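Long-range contact in D-alanine--D-alanine ligase (Coxiella burnetii, PDB 3TQT), which catalyses the ATP-dependent joining of two D-alanine molecules into the D-alanyl-D-alanine dipeptide used to build the bacterial cell wall: residues Cys101-Val106 and Pro126-Asn131. Residues are numbered along the deposited sequence; the frame is centred on the assembly and turned at random.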
ATOM      1  N   CYS A 101      19.336  -7.124  -4.048  1.00 24.87           N
ATOM      2  CA  CYS A 101      18.415  -6.035  -4.307  1.00 24.18           C
ATOM      3  C   CYS A 101      17.520  -6.411  -5.468  1.00 23.46           C
ATOM      4  O   CYS A 101      17.953  -7.056  -6.428  1.00 21.36           O
ATOM      5  CB  CYS A 101      19.168  -4.728  -4.589  1.00 18.52           C
ATOM      6  SG  CYS A 101      18.095  -3.282  -4.867  1.00 25.41           S
ATOM      7  N   VAL A 102      16.256  -6.029  -5.364  1.00 19.21           N
ATOM      8  CA  VAL A 102      15.280  -6.365  -6.388  1.00 17.90           C
ATOM      9  C   VAL A 102      14.877  -5.105  -7.129  1.00 22.24           C
ATOM     10  O   VAL A 102      14.706  -4.050  -6.527  1.00 23.56           O
ATOM     11  CB  VAL A 102      14.047  -7.049  -5.766  1.00 15.86           C
ATOM     12  CG1 VAL A 102      12.965  -7.248  -6.801  1.00 15.63           C
ATOM     13  CG2 VAL A 102      14.456  -8.374  -5.114  1.00 23.68           C
ATOM     14  N   PHE A 103      14.751  -5.217  -8.444  1.00 20.60           N
ATOM     15  CA  PHE A 103      14.333  -4.101  -9.254  1.00 21.01           C
ATOM     16  C   PHE A 103      12.949  -4.453  -9.782  1.00 27.07           C
ATOM     17  O   PHE A 103      12.827  -5.157 -10.773  1.00 24.31           O
ATOM     18  CB  PHE A 103      15.323  -3.926 -10.408  1.00 30.54           C
ATOM     19  CG  PHE A 103      15.515  -2.502 -10.842  1.00 26.48           C
ATOM     20  CD1 PHE A 103      16.775  -1.923 -10.824  1.00 37.14           C
ATOM     21  CD2 PHE A 103      14.438  -1.740 -11.250  1.00 27.54           C
ATOM     22  CE1 PHE A 103      16.948  -0.620 -11.222  1.00 25.99           C
ATOM     23  CE2 PHE A 103      14.608  -0.439 -11.655  1.00 32.02           C
ATOM     24  CZ  PHE A 103      15.866   0.119 -11.639  1.00 30.01           C
ATOM     25  N   PRO A 104      11.894  -4.002  -9.085  1.00 24.58           N
ATOM     26  CA  PRO A 104      10.554  -4.341  -9.535  1.00 27.18           C
ATOM     27  C   PRO A 104      10.307  -3.562 -10.826  1.00 35.64           C
ATOM     28  O   PRO A 104      10.427  -2.332 -10.839  1.00 33.16           O
ATOM     29  CB  PRO A 104       9.651  -3.827  -8.401  1.00 22.30           C
ATOM     30  CG  PRO A 104      10.559  -3.337  -7.327  1.00 24.97           C
ATOM     31  CD  PRO A 104      11.878  -3.064  -7.952  1.00 23.88           C
ATOM     32  N   MET A 105      10.018  -4.258 -11.916  1.00 21.63           N
ATOM     33  CA  MET A 105       9.834  -3.551 -13.168  1.00 20.80           C
ATOM     34  C   MET A 105       8.586  -4.082 -13.828  1.00 31.94           C
ATOM     35  O   MET A 105       8.520  -4.239 -15.043  1.00 37.89           O
ATOM     36  CB  MET A 105      11.069  -3.664 -14.066  1.00 28.78           C
ATOM     37  CG  MET A 105      11.062  -2.740 -15.294  1.00 30.40           C
ATOM     38  SD  MET A 105      10.587  -1.010 -14.985  1.00 35.51           S
ATOM     39  CE  MET A 105      11.616  -0.619 -13.558  1.00 26.94           C
ATOM     40  N   VAL A 106       7.600  -4.366 -12.989  1.00 23.04           N
ATOM     41  CA  VAL A 106       6.265  -4.683 -13.450  1.00 24.59           C
ATOM     42  C   VAL A 106       5.431  -3.405 -13.397  1.00 31.92           C
ATOM     43  O   VAL A 106       5.251  -2.818 -12.325  1.00 37.06           O
ATOM     44  CB  VAL A 106       5.623  -5.763 -12.572  1.00 24.41           C
ATOM     45  CG1 VAL A 106       4.152  -5.935 -12.937  1.00 25.07           C
ATOM     46  CG2 VAL A 106       6.376  -7.072 -12.714  1.00 32.29           C
ATOM     47  N   PRO A 126      15.861  -5.700  -0.039  1.00 19.38           N
ATOM     48  CA  PRO A 126      15.914  -4.329  -0.559  1.00 19.01           C
ATOM     49  C   PRO A 126      15.286  -4.311  -1.946  1.00 22.03           C
ATOM     50  O   PRO A 126      15.451  -5.267  -2.705  1.00 23.16           O
ATOM     51  CB  PRO A 126      17.421  -4.033  -0.647  1.00 15.18           C
ATOM     52  CG  PRO A 126      18.078  -5.067   0.245  1.00 18.76           C
ATOM     53  CD  PRO A 126      17.200  -6.280   0.161  1.00 20.48           C
ATOM     54  N   TYR A 127      14.558  -3.251  -2.278  1.00 22.03           N
ATOM     55  CA  TYR A 127      14.015  -3.142  -3.621  1.00 20.99           C
ATOM     56  C   TYR A 127      13.933  -1.697  -4.086  1.00 17.00           C
ATOM     57  O   TYR A 127      13.773  -0.761  -3.283  1.00 18.61           O
ATOM     58  CB  TYR A 127      12.654  -3.835  -3.728  1.00 18.12           C
ATOM     59  CG  TYR A 127      11.588  -3.253  -2.843  1.00 19.74           C
ATOM     60  CD1 TYR A 127      10.732  -2.256  -3.315  1.00 18.35           C
ATOM     61  CD2 TYR A 127      11.416  -3.713  -1.546  1.00 21.37           C
ATOM     62  CE1 TYR A 127       9.754  -1.730  -2.518  1.00 20.21           C
ATOM     63  CE2 TYR A 127      10.433  -3.185  -0.728  1.00 20.28           C
ATOM     64  CZ  TYR A 127       9.603  -2.204  -1.221  1.00 18.53           C
ATOM     65  OH  TYR A 127       8.637  -1.687  -0.405  1.00 18.33           O
ATOM     66  N   VAL A 128      14.029  -1.525  -5.394  1.00 18.62           N
ATOM     67  CA  VAL A 128      14.036  -0.201  -5.985  1.00 16.34           C
ATOM     68  C   VAL A 128      12.654   0.447  -5.981  1.00 22.61           C
ATOM     69  O   VAL A 128      11.633  -0.215  -6.212  1.00 21.39           O
ATOM     70  CB  VAL A 128      14.573  -0.258  -7.406  1.00 16.05           C
ATOM     71  CG1 VAL A 128      14.321   1.074  -8.140  1.00 19.94           C
ATOM     72  CG2 VAL A 128      16.055  -0.623  -7.371  1.00 14.34           C
ATOM     73  N   GLY A 129      12.630   1.743  -5.700  1.00 21.19           N
ATOM     74  CA  GLY A 129      11.425   2.532  -5.915  1.00 19.02           C
ATOM     75  C   GLY A 129      10.484   2.631  -4.732  1.00 16.13           C
ATOM     76  O   GLY A 129      10.857   2.375  -3.591  1.00 18.18           O
ATOM     77  N   ALA A 130       9.238   3.005  -5.025  1.00 17.77           N
ATOM     78  CA  ALA A 130       8.253   3.349  -4.023  1.00 18.07           C
ATOM     79  C   ALA A 130       7.951   2.150  -3.159  1.00 20.31           C
ATOM     80  O   ALA A 130       7.888   1.038  -3.670  1.00 20.38           O
ATOM     81  CB  ALA A 130       6.981   3.817  -4.712  1.00 18.32           C
ATOM     82  N   ASN A 131       7.770   2.375  -1.858  1.00 17.86           N
ATOM     83  CA  ASN A 131       7.380   1.306  -0.947  1.00 17.59           C
ATOM     84  C   ASN A 131       5.896   0.960  -1.104  1.00 18.55           C
ATOM     85  O   ASN A 131       5.254   1.437  -2.027  1.00 18.69           O
ATOM     86  CB  ASN A 131       7.735   1.630   0.508  1.00 19.10           C
ATOM     87  CG  ASN A 131       6.877   2.739   1.105  1.00 25.43           C
ATOM     88  OD1 ASN A 131       6.010   3.310   0.445  1.00 24.04           O
ATOM     89  ND2 ASN A 131       7.111   3.031   2.382  1.00 24.86           N
TER
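Two backbone hydrogen bonds, both made by Val102, join strand 101-104 to the extended chain of 126-131. Val102 N donates to Pro126 O at 2.9 Å, approaching from above the carbonyl plane, and Val102 O accepts Val128 N at 2.8 Å, nearly along its C=O axis (172°). Tyr127, bridged by these bonds, brings its CA to 3.1 Å from the same Val102 O, adding a CA-H...O contact. The two chains run in the same general direction but diverge by 42°, consistent with a single parallel bridge.

The tightest side-chain packing surrounds Val128. Its CG2 lies over one face of the Phe103 ring, 3.9 Å from the centroid, in a CH-pi contact; CG1, anti to the backbone N, reaches the far rim at CE2 and CZ. Pro104 also packs on Val128, its CD 3.9 Å from Val128 CB and against Val128 O. Cys101 SG, anti to its own backbone N, touches CG2 more loosely. Ile28 of helix 18-31 and Leu344 of helix 340-370 also pack on Phe103.

Packing slackens towards Pro126, which is partly exposed and meets Cys101 SG through CB at 4.3 Å. Tyr127 approaches the strand mainly with CB; with CG in the crowded position between backbone N and carbonyl carbon (chi1 62°), the ring extends past the strand, CD1 brushing Pro104 CG obliquely, and the hydroxyl end departs. There OH is hydrogen-bonded to Glu121 OE2, and Arg354 makes a cation-pi contact with the ring. Beyond Val128 the chains part, and Asn131 OD1 caps helix 132-139 at Ser134 N.

On its other edge, strand 101-104 pairs in parallel with strand 5-12. The chain returns through helix 115-122 to lay 126-128 beside the strand, adding a short parallel bridge to the edge of the Rossmann-like N-terminal domain of this ATP-grasp ligase.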